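Local coordinates for large adhesion protein (Lap) involved in biofilm formation (Marinobacter hydrocarbonoclasticus, PDB 6XI3) that forms part of a calcium-binding bacterial adhesin whose tandem Ig-like beta-sandwich repeats probably extend the protein from the cell towards its target during biofilm formation, at residues V226-V231 and L292-T297; A320-L325 and L403-N408; N351-D356 and T390-A395; D356-V361 and S383-D388. One frame throughout, in Å; residues are numbered along the deposited sequence.

Residues 226-231 and 292-297 come first along the chain, and contact 1 joins them across the core of one beta-sandwich before contact 2 opens. The next sandwich holds the other three. Contact 2 closes the longest loop, bringing the edge strands of its two sheets, 320-329 and 402-411, side by side. Nested within it, contact 3 pairs neighbouring strands of the four-stranded sheet, and nested again inside contact 3 is contact 4, where two loops meet around a sodium ion. Contacts 3 and 4 share Asp356, while contact 2 adjoins contact 3 through strand 402-411. Contact 1 stands apart, its nearest atoms about 17 Å from those of contact 2.

Contact 1: V226-V231 and L292-T297; sequences VSVDTV and LTVEAT
Val226 and Ala296 meet closely, CB to CB at 3.7 Å, and from this end a row of apolar side chains joins the two strands. The meeting is wholly apolar, mostly methyl against methyl. Val294 sits in the middle and uses both branches: its CG1 lies 4.0 Å from Val226 CG2, and its CG2 lies 3.7 Å from Val228 CG2. Val226 and Val228 each cross Val294 at a slant, presenting their CG2 methyls to it. For Val226 that methyl is the one opposite the backbone nitrogen (chi1 66° for CG1 sets it there), which brings CG2 over both Ala296 and Val294. At the far end the spacing widens, with Val231 CG2 and Leu292 CD1 at 4.2 Å, and the longer leucine helps to span it.

Here the two sheets of an Ig-like beta-sandwich face each other. Strand 223-232 belongs to the three-stranded sheet and strand 290-299 to the four-stranded one; the segments run at 137° to each other, with axes 7.5 Å apart at closest. Small alanine suits the end where the chains come nearest, and branched valines suit the wider middle.

Hydrogen bonding is left to other strands. Asp308 accepts from the amide of Val226, and Val294 bonds through its backbone to Ala310. Across the sheet from Asn239, Asp229 and Thr230 form a classic beta bulge, after which Val231 again points toward strand 290-299.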
loop_
_atom_site.group_PDB
_atom_site.type_symbol
_atom_site.label_atom_id
_atom_site.label_comp_id
_atom_site.label_asym_id
_atom_site.label_seq_id
_atom_site.Cartn_x
_atom_site.Cartn_y
_atom_site.Cartn_z
ATOM N N VAL A 226 -11.216 -7.370 -13.477
ATOM C CA VAL A 226 -12.099 -8.482 -13.049
ATOM C C VAL A 226 -12.536 -9.220 -14.308
ATOM O O VAL A 226 -12.651 -8.595 -15.359
ATOM C CB VAL A 226 -13.280 -8.017 -12.181
ATOM C CG1 VAL A 226 -14.270 -7.131 -12.930
ATOM C CG2 VAL A 226 -14.001 -9.214 -11.567
ATOM N N SER A 227 -12.732 -10.527 -14.203
ATOM C CA SER A 227 -13.266 -11.297 -15.339
ATOM C C SER A 227 -14.246 -12.340 -14.811
ATOM O O SER A 227 -14.100 -12.811 -13.645
ATOM C CB SER A 227 -12.152 -11.839 -16.210
ATOM O OG SER A 227 -11.729 -13.102 -15.784
ATOM N N VAL A 228 -15.270 -12.597 -15.609
ATOM C CA VAL A 228 -16.258 -13.657 -15.334
ATOM C C VAL A 228 -15.707 -14.877 -16.041
ATOM O O VAL A 228 -15.771 -14.882 -17.247
ATOM C CB VAL A 228 -17.652 -13.228 -15.822
ATOM C CG1 VAL A 228 -18.710 -14.235 -15.437
ATOM C CG2 VAL A 228 -17.973 -11.858 -15.268
ATOM N N ASP A 229 -15.079 -15.785 -15.301
ATOM C CA ASP A 229 -14.549 -17.054 -15.852
ATOM C C ASP A 229 -15.709 -17.937 -16.335
ATOM O O ASP A 229 -15.614 -18.451 -17.441
ATOM C CB ASP A 229 -13.665 -17.766 -14.838
ATOM C CG ASP A 229 -12.478 -16.868 -14.470
ATOM O OD1 ASP A 229 -12.083 -16.052 -15.314
ATOM O OD2 ASP A 229 -11.993 -16.966 -13.358
ATOM N N THR A 230 -16.752 -18.111 -15.528
ATOM C CA THR A 230 -17.845 -19.060 -15.828
ATOM C C THR A 230 -19.073 -18.571 -15.078
ATOM O O THR A 230 -18.954 -18.126 -13.932
ATOM C CB THR A 230 -17.446 -20.537 -15.540
ATOM O OG1 THR A 230 -18.355 -21.432 -16.191
ATOM C CG2 THR A 230 -17.533 -20.946 -14.096
ATOM N N VAL A 231 -20.214 -18.625 -15.734
ATOM C CA VAL A 231 -21.525 -18.640 -15.043
ATOM C C VAL A 231 -22.118 -20.034 -15.236
ATOM O O VAL A 231 -22.453 -20.414 -16.372
ATOM C CB VAL A 231 -22.449 -17.535 -15.568
ATOM C CG1 VAL A 231 -23.846 -17.666 -14.961
ATOM C CG2 VAL A 231 -21.858 -16.158 -15.306
ATOM N N LEU A 292 -25.657 -10.027 -16.646
ATOM C CA LEU A 292 -25.072 -9.769 -15.314
ATOM C C LEU A 292 -24.003 -8.701 -15.496
ATOM O O LEU A 292 -23.319 -8.749 -16.540
ATOM C CB LEU A 292 -24.420 -11.046 -14.789
ATOM C CG LEU A 292 -25.362 -12.194 -14.497
ATOM C CD1 LEU A 292 -24.602 -13.312 -13.831
ATOM C CD2 LEU A 292 -26.540 -11.769 -13.623
ATOM N N THR A 293 -23.865 -7.816 -14.520
ATOM C CA THR A 293 -22.701 -6.927 -14.400
ATOM C C THR A 293 -22.001 -7.230 -13.087
ATOM O O THR A 293 -22.642 -7.160 -12.013
ATOM C CB THR A 293 -23.076 -5.456 -14.558
ATOM O OG1 THR A 293 -23.758 -5.356 -15.811
ATOM C CG2 THR A 293 -21.858 -4.565 -14.578
ATOM N N VAL A 294 -20.708 -7.517 -13.213
ATOM C CA VAL A 294 -19.811 -7.805 -12.082
ATOM C C VAL A 294 -18.909 -6.595 -11.933
ATOM O O VAL A 294 -18.276 -6.193 -12.926
ATOM C CB VAL A 294 -18.995 -9.084 -12.330
ATOM C CG1 VAL A 294 -17.976 -9.307 -11.218
ATOM C CG2 VAL A 294 -19.921 -10.275 -12.488
ATOM N N GLU A 295 -18.860 -6.054 -10.724
ATOM C CA GLU A 295 -17.896 -5.006 -10.366
ATOM C C GLU A 295 -17.022 -5.503 -9.221
ATOM O O GLU A 295 -17.547 -6.225 -8.347
ATOM C CB GLU A 295 -18.616 -3.732 -9.955
ATOM C CG GLU A 295 -17.626 -2.707 -9.410
ATOM C CD GLU A 295 -17.842 -1.315 -9.943
ATOM O OE1 GLU A 295 -18.779 -0.666 -9.445
ATOM O OE2 GLU A 295 -17.095 -0.910 -10.874
ATOM N N ALA A 296 -15.736 -5.143 -9.267
ATOM C CA ALA A 296 -14.716 -5.475 -8.251
ATOM C C ALA A 296 -13.999 -4.177 -7.862
ATOM O O ALA A 296 -13.693 -3.399 -8.766
ATOM C CB ALA A 296 -13.754 -6.495 -8.801
ATOM N N THR A 297 -13.734 -3.989 -6.576
ATOM C CA THR A 297 -13.059 -2.806 -6.016
ATOM C C THR A 297 -12.094 -3.264 -4.921
ATOM O O THR A 297 -12.452 -4.152 -4.104
ATOM C CB THR A 297 -14.081 -1.821 -5.437
ATOM O OG1 THR A 297 -15.019 -1.485 -6.457
ATOM C CG2 THR A 297 -13.458 -0.554 -4.903
#

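Contact 2: A320-L325 and L403-N408; sequences ALTVSL and LTDSAN
The amide of Val323 donates to Asp405 OD2 over 2.9 Å, a nearly straight bond with 163° at the hydrogen. It reaches the carboxylate oxygen on the anti side, slightly out of the carboxylate plane. Asp405 can serve here because its CG stands opposite its own nitrogen (chi1 -169°), carrying the acid across to the other strand, alongside Thr322 CA. Its second oxygen, OD1, takes a weak bond from the amide of Ser406, so backbone N-H groups of both strands help to hold the carboxylate.

The two strands lie almost parallel, at 20° to each other, and are edge strands of opposite sheets in the sandwich. Their backbones make no direct hydrogen bonds; instead water 1 accepts from Leu321 N at 3.0 Å and donates to Thr404 O at 2.9 Å. Apolar groups fill in around this. Leu321 CB meets Leu403 CB at 3.9 Å, while its CD2 slants over Asp405 CB at 3.8 Å. Further along, Val323 CG1 rests on the peptide after Ser406, 3.7 Å from Ser406 C, and compact Ala407 turns its methyl to Leu325 N. Tyr374, from the same sheet as 320-329, touches Leu321 and Val323, and its hydroxyl bonds to Thr322 O.

With an acid and a water standing in for backbone pairing, these sheet edges are joined by specific polar bridges, and the negative charge of Asp405 probably strengthens its hold on the Val323 amide.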
loop_
_atom_site.group_PDB
_atom_site.type_symbol
_atom_site.label_atom_id
_atom_site.label_comp_id
_atom_site.label_asym_id
_atom_site.label_seq_id
_atom_site.Cartn_x
_atom_site.Cartn_y
_atom_site.Cartn_z
ATOM N N ALA A 320 -40.208 -20.357 -21.937
ATOM C CA ALA A 320 -41.290 -21.067 -22.650
ATOM C C ALA A 320 -42.585 -20.259 -22.606
ATOM O O ALA A 320 -42.821 -19.466 -21.654
ATOM C CB ALA A 320 -41.465 -22.457 -22.078
ATOM N N LEU A 321 -43.412 -20.491 -23.609
ATOM C CA LEU A 321 -44.787 -19.956 -23.629
ATOM C C LEU A 321 -45.702 -21.037 -24.214
ATOM O O LEU A 321 -45.333 -21.636 -25.260
ATOM C CB LEU A 321 -44.802 -18.663 -24.453
ATOM C CG LEU A 321 -46.174 -17.999 -24.512
ATOM C CD1 LEU A 321 -46.087 -16.486 -24.528
ATOM C CD2 LEU A 321 -46.967 -18.535 -25.692
ATOM N N THR A 322 -46.837 -21.283 -23.561
ATOM C CA THR A 322 -47.973 -22.052 -24.143
ATOM C C THR A 322 -49.173 -21.134 -24.372
ATOM O O THR A 322 -49.356 -20.187 -23.604
ATOM C CB THR A 322 -48.451 -23.184 -23.225
ATOM O OG1 THR A 322 -49.070 -22.608 -22.071
ATOM C CG2 THR A 322 -47.338 -24.127 -22.826
ATOM N N VAL A 323 -50.021 -21.461 -25.342
ATOM C CA VAL A 323 -51.351 -20.813 -25.469
ATOM C C VAL A 323 -52.380 -21.925 -25.672
ATOM O O VAL A 323 -52.021 -22.976 -26.242
ATOM C CB VAL A 323 -51.374 -19.784 -26.609
ATOM C CG1 VAL A 323 -51.250 -20.449 -27.964
ATOM C CG2 VAL A 323 -52.625 -18.922 -26.548
ATOM N N SER A 324 -53.602 -21.685 -25.197
ATOM C CA SER A 324 -54.755 -22.601 -25.320
ATOM C C SER A 324 -55.971 -21.810 -25.804
ATOM O O SER A 324 -56.228 -20.698 -25.301
ATOM C CB SER A 324 -55.025 -23.326 -24.027
ATOM O OG SER A 324 -56.275 -24.000 -24.102
ATOM N N LEU A 325 -56.677 -22.355 -26.793
ATOM C CA LEU A 325 -58.002 -21.832 -27.176
ATOM C C LEU A 325 -59.028 -22.583 -26.326
ATOM O O LEU A 325 -59.319 -23.752 -26.634
ATOM C CB LEU A 325 -58.205 -22.026 -28.673
ATOM C CG LEU A 325 -59.557 -21.594 -29.219
ATOM C CD1 LEU A 325 -59.873 -20.151 -28.860
ATOM C CD2 LEU A 325 -59.573 -21.784 -30.732
ATOM N N LEU A 403 -40.652 -16.046 -27.411
ATOM C CA LEU A 403 -41.236 -17.339 -26.978
ATOM C C LEU A 403 -42.650 -17.401 -27.530
ATOM O O LEU A 403 -43.391 -16.438 -27.246
ATOM C CB LEU A 403 -41.252 -17.388 -25.464
ATOM C CG LEU A 403 -39.892 -17.139 -24.836
ATOM C CD1 LEU A 403 -40.083 -16.944 -23.345
ATOM C CD2 LEU A 403 -38.933 -18.297 -25.170
ATOM N N THR A 404 -42.957 -18.434 -28.320
ATOM C CA THR A 404 -44.230 -18.533 -29.081
ATOM C C THR A 404 -44.867 -19.906 -28.902
ATOM O O THR A 404 -44.201 -20.873 -28.452
ATOM C CB THR A 404 -44.087 -18.237 -30.574
ATOM O OG1 THR A 404 -43.288 -19.266 -31.149
ATOM C CG2 THR A 404 -43.488 -16.884 -30.862
ATOM N N ASP A 405 -46.159 -19.936 -29.216
ATOM C CA ASP A 405 -46.986 -21.151 -29.258
ATOM C C ASP A 405 -48.195 -20.818 -30.128
ATOM O O ASP A 405 -48.461 -19.627 -30.337
ATOM C CB ASP A 405 -47.362 -21.658 -27.863
ATOM C CG ASP A 405 -47.977 -23.052 -27.921
ATOM O OD1 ASP A 405 -47.680 -23.768 -28.909
ATOM O OD2 ASP A 405 -48.754 -23.409 -27.009
ATOM N N SER A 406 -48.816 -21.841 -30.694
ATOM C CA SER A 406 -50.064 -21.705 -31.478
ATOM C C SER A 406 -51.100 -22.695 -30.949
ATOM O O SER A 406 -50.756 -23.641 -30.196
ATOM C CB SER A 406 -49.812 -21.856 -32.956
ATOM O OG SER A 406 -49.516 -23.203 -33.266
ATOM N N ALA A 407 -52.360 -22.408 -31.240
ATOM C CA ALA A 407 -53.473 -23.338 -31.009
ATOM C C ALA A 407 -54.473 -23.182 -32.152
ATOM O O ALA A 407 -54.482 -22.132 -32.849
ATOM C CB ALA A 407 -54.079 -23.077 -29.671
ATOM N N ASN A 408 -55.234 -24.232 -32.374
ATOM C CA ASN A 408 -56.101 -24.372 -33.563
ATOM C C ASN A 408 -57.514 -24.555 -33.034
ATOM O O ASN A 408 -57.682 -25.178 -31.977
ATOM C CB ASN A 408 -55.689 -25.544 -34.457
ATOM C CG ASN A 408 -54.311 -25.376 -35.057
ATOM O OD1 ASN A 408 -53.441 -26.213 -34.828
ATOM N ND2 ASN A 408 -54.094 -24.305 -35.803
HETATM O O HOH W 1 -42.535 -21.680 -26.196
#

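Contact 3: N351-D356 and T390-A395; sequences NVTITD and TVEASA
Thr353 and Glu392 stand side by side, pointing the same way from one face of an antiparallel pair of strands in the four-stranded sheet of this Ig-like sandwich. Thr353 OG1, placed between the backbone nitrogen and the carbonyl carbon (chi1 61°), lies against Glu392 CB at 3.2 Å. The glutamate chain then bends at its second torsion and leads its carboxylate off towards strand 402-411, where Thr404 and Ser406 adjoin it. Asn351, Thr355, Thr390 and Ser394 occupy the same polar face, as befits a side of the sheet turned away from the core.

On the other face Val352, Ile354, Val391 and Ala393 look into the sandwich. Ile354 runs beside Val391, with Ile354 CG1 4.0 Å from Val391 CG2. Val352 meets Val391 at a slant instead, Val352 CG1 lying 4.2 Å from Val391 CG1. The other valine methyl, Val352 CG2, lies 4.1 Å from Ala393 CB. Leu337 of the facing sheet touches both Val352 and Val391, and Val323 touches Val391 and Ala393, so apolar side chains knit the two layers together.

Three hydrogen-bonded pairs, Asn351 with Ser394, Thr353 with Glu392 and Thr355 with Thr390, alternate with the non-hydrogen-bonded pairs of the apolar face. Each makes two backbone bonds; Glu392 N to Thr353 O, at 2.7 Å, is the shortest. On the polar face water 3 links the hydroxyls of both threonines in 351-356, lying 2.9 Å from Thr353 OG1 and 2.6 Å from Thr355 OG1, and donates to Thr390 O.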
loop_
_atom_site.group_PDB
_atom_site.type_symbol
_atom_site.label_atom_id
_atom_site.label_comp_id
_atom_site.label_asym_id
_atom_site.label_seq_id
_atom_site.Cartn_x
_atom_site.Cartn_y
_atom_site.Cartn_z
ATOM N N ASN A 351 -48.381 -10.780 -26.871
ATOM C CA ASN A 351 -49.097 -10.408 -28.127
ATOM C C ASN A 351 -49.797 -11.660 -28.666
ATOM O O ASN A 351 -49.130 -12.732 -28.776
ATOM C CB ASN A 351 -48.172 -9.748 -29.171
ATOM C CG ASN A 351 -47.663 -8.379 -28.747
ATOM O OD1 ASN A 351 -46.658 -8.269 -28.052
ATOM N ND2 ASN A 351 -48.342 -7.316 -29.138
ATOM N N VAL A 352 -51.081 -11.524 -29.028
ATOM C CA VAL A 352 -51.928 -12.641 -29.531
ATOM C C VAL A 352 -52.491 -12.249 -30.898
ATOM O O VAL A 352 -52.900 -11.103 -31.063
ATOM C CB VAL A 352 -53.039 -12.997 -28.534
ATOM C CG1 VAL A 352 -54.013 -14.018 -29.096
ATOM C CG2 VAL A 352 -52.471 -13.502 -27.214
ATOM N N THR A 353 -52.398 -13.151 -31.871
ATOM C CA THR A 353 -53.088 -13.039 -33.192
ATOM C C THR A 353 -54.040 -14.228 -33.340
ATOM O O THR A 353 -53.691 -15.350 -32.909
ATOM C CB THR A 353 -52.085 -13.007 -34.352
ATOM O OG1 THR A 353 -51.410 -14.260 -34.234
ATOM C CG2 THR A 353 -51.104 -11.847 -34.299
ATOM N N ILE A 354 -55.233 -13.976 -33.870
ATOM C CA ILE A 354 -56.183 -15.036 -34.292
ATOM C C ILE A 354 -56.381 -14.810 -35.791
ATOM O O ILE A 354 -56.806 -13.706 -36.131
ATOM C CB ILE A 354 -57.496 -14.931 -33.505
ATOM C CG1 ILE A 354 -57.229 -14.947 -31.995
ATOM C CG2 ILE A 354 -58.463 -16.029 -33.907
ATOM C CD1 ILE A 354 -58.182 -14.064 -31.250
ATOM N N THR A 355 -55.983 -15.780 -36.608
ATOM C CA THR A 355 -56.076 -15.741 -38.077
ATOM C C THR A 355 -57.171 -16.720 -38.513
ATOM O O THR A 355 -57.163 -17.852 -38.063
ATOM C CB THR A 355 -54.697 -16.024 -38.679
ATOM O OG1 THR A 355 -53.834 -15.108 -37.995
ATOM C CG2 THR A 355 -54.653 -15.863 -40.191
ATOM N N ASP A 356 -58.076 -16.270 -39.369
ATOM C CA ASP A 356 -59.130 -17.133 -39.961
ATOM C C ASP A 356 -58.624 -17.740 -41.285
ATOM O O ASP A 356 -57.458 -17.503 -41.652
ATOM C CB ASP A 356 -60.402 -16.302 -40.079
ATOM C CG ASP A 356 -60.404 -15.291 -41.204
ATOM O OD1 ASP A 356 -59.432 -15.291 -42.022
ATOM O OD2 ASP A 356 -61.395 -14.538 -41.277
ATOM N N THR A 390 -56.499 -20.092 -36.245
ATOM C CA THR A 390 -55.149 -20.295 -35.683
ATOM C C THR A 390 -54.864 -19.146 -34.725
ATOM O O THR A 390 -54.985 -17.987 -35.141
ATOM C CB THR A 390 -54.071 -20.370 -36.769
ATOM O OG1 THR A 390 -54.484 -21.386 -37.676
ATOM C CG2 THR A 390 -52.713 -20.694 -36.182
ATOM N N VAL A 391 -54.593 -19.492 -33.475
ATOM C CA VAL A 391 -54.223 -18.539 -32.403
ATOM C C VAL A 391 -52.698 -18.604 -32.292
ATOM O O VAL A 391 -52.179 -19.727 -32.200
ATOM C CB VAL A 391 -54.900 -18.913 -31.079
ATOM C CG1 VAL A 391 -54.364 -18.086 -29.907
ATOM C CG2 VAL A 391 -56.421 -18.789 -31.174
ATOM N N GLU A 392 -52.020 -17.456 -32.337
ATOM C CA GLU A 392 -50.556 -17.359 -32.103
ATOM C C GLU A 392 -50.339 -16.418 -30.908
ATOM O O GLU A 392 -50.932 -15.338 -30.874
ATOM C CB GLU A 392 -49.858 -16.921 -33.391
ATOM C CG GLU A 392 -48.374 -16.614 -33.231
ATOM C CD GLU A 392 -47.457 -17.830 -33.219
ATOM O OE1 GLU A 392 -47.967 -18.970 -33.345
ATOM O OE2 GLU A 392 -46.228 -17.638 -33.088
ATOM N N ALA A 393 -49.526 -16.833 -29.944
ATOM C CA ALA A 393 -49.123 -15.971 -28.816
ATOM C C ALA A 393 -47.599 -15.865 -28.768
ATOM O O ALA A 393 -46.919 -16.883 -29.003
ATOM C CB ALA A 393 -49.702 -16.527 -27.547
ATOM N N SER A 394 -47.098 -14.672 -28.434
ATOM C CA SER A 394 -45.652 -14.354 -28.343
ATOM C C SER A 394 -45.346 -13.457 -27.141
ATOM O O SER A 394 -46.121 -12.524 -26.832
ATOM C CB SER A 394 -45.163 -13.710 -29.588
ATOM O OG SER A 394 -43.742 -13.801 -29.612
ATOM N N ALA A 395 -44.217 -13.716 -26.493
ATOM C CA ALA A 395 -43.704 -12.859 -25.415
ATOM C C ALA A 395 -42.176 -12.948 -25.397
ATOM O O ALA A 395 -41.630 -13.968 -25.850
ATOM C CB ALA A 395 -44.316 -13.244 -24.089
HETATM O O HOH W 2 -44.334 -9.703 -27.206
HETATM O O HOH W 3 -52.756 -16.186 -35.856
#

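Contact 4: D356-V361 and S383-D388. With NA (sodium ion), chain H; CA (calcium ion), chain C.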
loop_
_atom_site.group_PDB
_atom_site.type_symbol
_atom_site.label_atom_id
_atom_site.label_comp_id
_atom_site.label_asym_id
_atom_site.label_seq_id
_atom_site.Cartn_x
_atom_site.Cartn_y
_atom_site.Cartn_z
ATOM N N ASP A 356 -58.076 -16.270 -39.369
ATOM C CA ASP A 356 -59.130 -17.133 -39.961
ATOM C C ASP A 356 -58.624 -17.740 -41.285
ATOM O O ASP A 356 -57.458 -17.503 -41.652
ATOM C CB ASP A 356 -60.402 -16.302 -40.079
ATOM C CG ASP A 356 -60.404 -15.291 -41.204
ATOM O OD1 ASP A 356 -59.432 -15.291 -42.022
ATOM O OD2 ASP A 356 -61.395 -14.538 -41.277
ATOM N N SER A 357 -59.468 -18.516 -41.973
ATOM C CA SER A 357 -59.083 -19.381 -43.118
ATOM C C SER A 357 -58.852 -18.542 -44.381
ATOM O O SER A 357 -58.362 -19.119 -45.367
ATOM C CB SER A 357 -60.102 -20.471 -43.381
ATOM O OG SER A 357 -61.410 -19.934 -43.418
ATOM N N THR A 358 -59.192 -17.252 -44.383
ATOM C CA THR A 358 -58.982 -16.374 -45.568
ATOM C C THR A 358 -57.917 -15.309 -45.269
ATOM O O THR A 358 -57.745 -14.414 -46.111
ATOM C CB THR A 358 -60.318 -15.817 -46.080
ATOM O OG1 THR A 358 -60.764 -14.729 -45.270
ATOM C CG2 THR A 358 -61.402 -16.875 -46.128
ATOM N N GLY A 359 -57.219 -15.394 -44.128
ATOM C CA GLY A 359 -56.124 -14.469 -43.760
ATOM C C GLY A 359 -56.546 -13.221 -42.981
ATOM O O GLY A 359 -55.668 -12.399 -42.747
ATOM N N ASN A 360 -57.807 -13.044 -42.569
ATOM C CA ASN A 360 -58.195 -11.904 -41.687
ATOM C C ASN A 360 -57.561 -12.114 -40.304
ATOM O O ASN A 360 -57.301 -13.266 -39.943
ATOM C CB ASN A 360 -59.703 -11.771 -41.533
ATOM C CG ASN A 360 -60.397 -11.577 -42.855
ATOM O OD1 ASN A 360 -60.000 -10.707 -43.628
ATOM N ND2 ASN A 360 -61.441 -12.348 -43.100
ATOM N N VAL A 361 -57.213 -11.047 -39.606
ATOM C CA VAL A 361 -56.429 -11.182 -38.342
ATOM C C VAL A 361 -57.087 -10.306 -37.286
ATOM O O VAL A 361 -57.496 -9.184 -37.604
ATOM C CB VAL A 361 -54.928 -10.866 -38.510
ATOM C CG1 VAL A 361 -54.178 -10.919 -37.189
ATOM C CG2 VAL A 361 -54.257 -11.817 -39.491
ATOM N N SER A 383 -65.140 -10.179 -36.914
ATOM C CA SER A 383 -64.499 -9.817 -38.206
ATOM C C SER A 383 -63.944 -11.054 -38.919
ATOM O O SER A 383 -63.528 -10.905 -40.071
ATOM C CB SER A 383 -63.394 -8.780 -38.015
ATOM O OG SER A 383 -62.285 -9.339 -37.323
ATOM N N LEU A 384 -63.869 -12.221 -38.270
ATOM C CA LEU A 384 -63.315 -13.444 -38.911
ATOM C C LEU A 384 -64.454 -14.213 -39.582
ATOM O O LEU A 384 -65.610 -14.006 -39.189
ATOM C CB LEU A 384 -62.618 -14.302 -37.855
ATOM C CG LEU A 384 -61.490 -13.592 -37.099
ATOM C CD1 LEU A 384 -60.699 -14.561 -36.218
ATOM C CD2 LEU A 384 -60.556 -12.888 -38.079
ATOM N N VAL A 385 -64.119 -15.139 -40.474
ATOM C CA VAL A 385 -65.125 -15.933 -41.235
ATOM C C VAL A 385 -65.076 -17.380 -40.747
ATOM O O VAL A 385 -64.034 -17.821 -40.211
ATOM C CB VAL A 385 -64.929 -15.836 -42.759
ATOM C CG1 VAL A 385 -65.022 -14.399 -43.231
ATOM C CG2 VAL A 385 -63.637 -16.491 -43.229
ATOM N N ASP A 386 -66.167 -18.106 -40.962
ATOM C CA ASP A 386 -66.263 -19.525 -40.551
ATOM C C ASP A 386 -65.128 -20.331 -41.177
ATOM O O ASP A 386 -64.687 -19.991 -42.285
ATOM C CB ASP A 386 -67.641 -20.081 -40.892
ATOM C CG ASP A 386 -68.705 -19.585 -39.932
ATOM O OD1 ASP A 386 -68.393 -18.728 -39.029
ATOM O OD2 ASP A 386 -69.816 -20.087 -40.064
ATOM N N GLY A 387 -64.716 -21.374 -40.465
ATOM C CA GLY A 387 -63.659 -22.319 -40.839
ATOM C C GLY A 387 -62.560 -22.308 -39.786
ATOM O O GLY A 387 -62.835 -21.876 -38.638
ATOM N N ASP A 388 -61.353 -22.723 -40.169
ATOM C CA ASP A 388 -60.213 -22.902 -39.239
ATOM C C ASP A 388 -59.892 -21.558 -38.578
ATOM O O ASP A 388 -60.066 -20.490 -39.216
ATOM C CB ASP A 388 -58.983 -23.493 -39.942
ATOM C CG ASP A 388 -59.094 -24.988 -40.219
ATOM O OD1 ASP A 388 -59.994 -25.646 -39.619
ATOM O OD2 ASP A 388 -58.278 -25.498 -41.032
HETATM NA NA NA H . -62.017 -19.336 -40.846
HETATM CA CA CA C . -70.947 -22.181 -40.658
HETATM O O HOH W 4 -69.020 -23.342 -41.132
#
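Asp356 OD2 accepts from the amide N of Val385 at 2.9 Å, met on the anti side. Its CG lies between the backbone nitrogen and the carbonyl carbon (chi1 75°), which folds the carboxylate back over a type I turn from Asp356 to Gly359. Asp356 OD1 accepts from Thr358 N, making an Asx turn, and from Asn360 N at 2.8 Å; the two arrive from opposite faces of the carboxylate. Asp356 OD2 also offers its syn lone pair to Asn360 ND2 at 2.8 Å. Four N-H groups thus fix the acid's rotation and probably stabilise its charge.

Ser357 OG, similarly placed (chi1 48°), binds the sodium ion at 2.7 Å, as do Val385 O at 2.6 Å and Asp388 O at 2.8 Å. Gly387 suits this bend: at its phi of 121° a side chain would press on the preceding carbonyl oxygen and on Ser357 OG. Beside the carboxylate, Thr358 CG2 and Val385 CG2 meet tip to tip at 3.7 Å.

Asp386 points away; its OD2 binds calcium at 2.5 Å with Asp412, Thr414 and water 4, and OD1 accepts from Ala413 N. The loops lie at one end of the sandwich, where Leu384 packs on strands 349-356, 361-367 and 402-411.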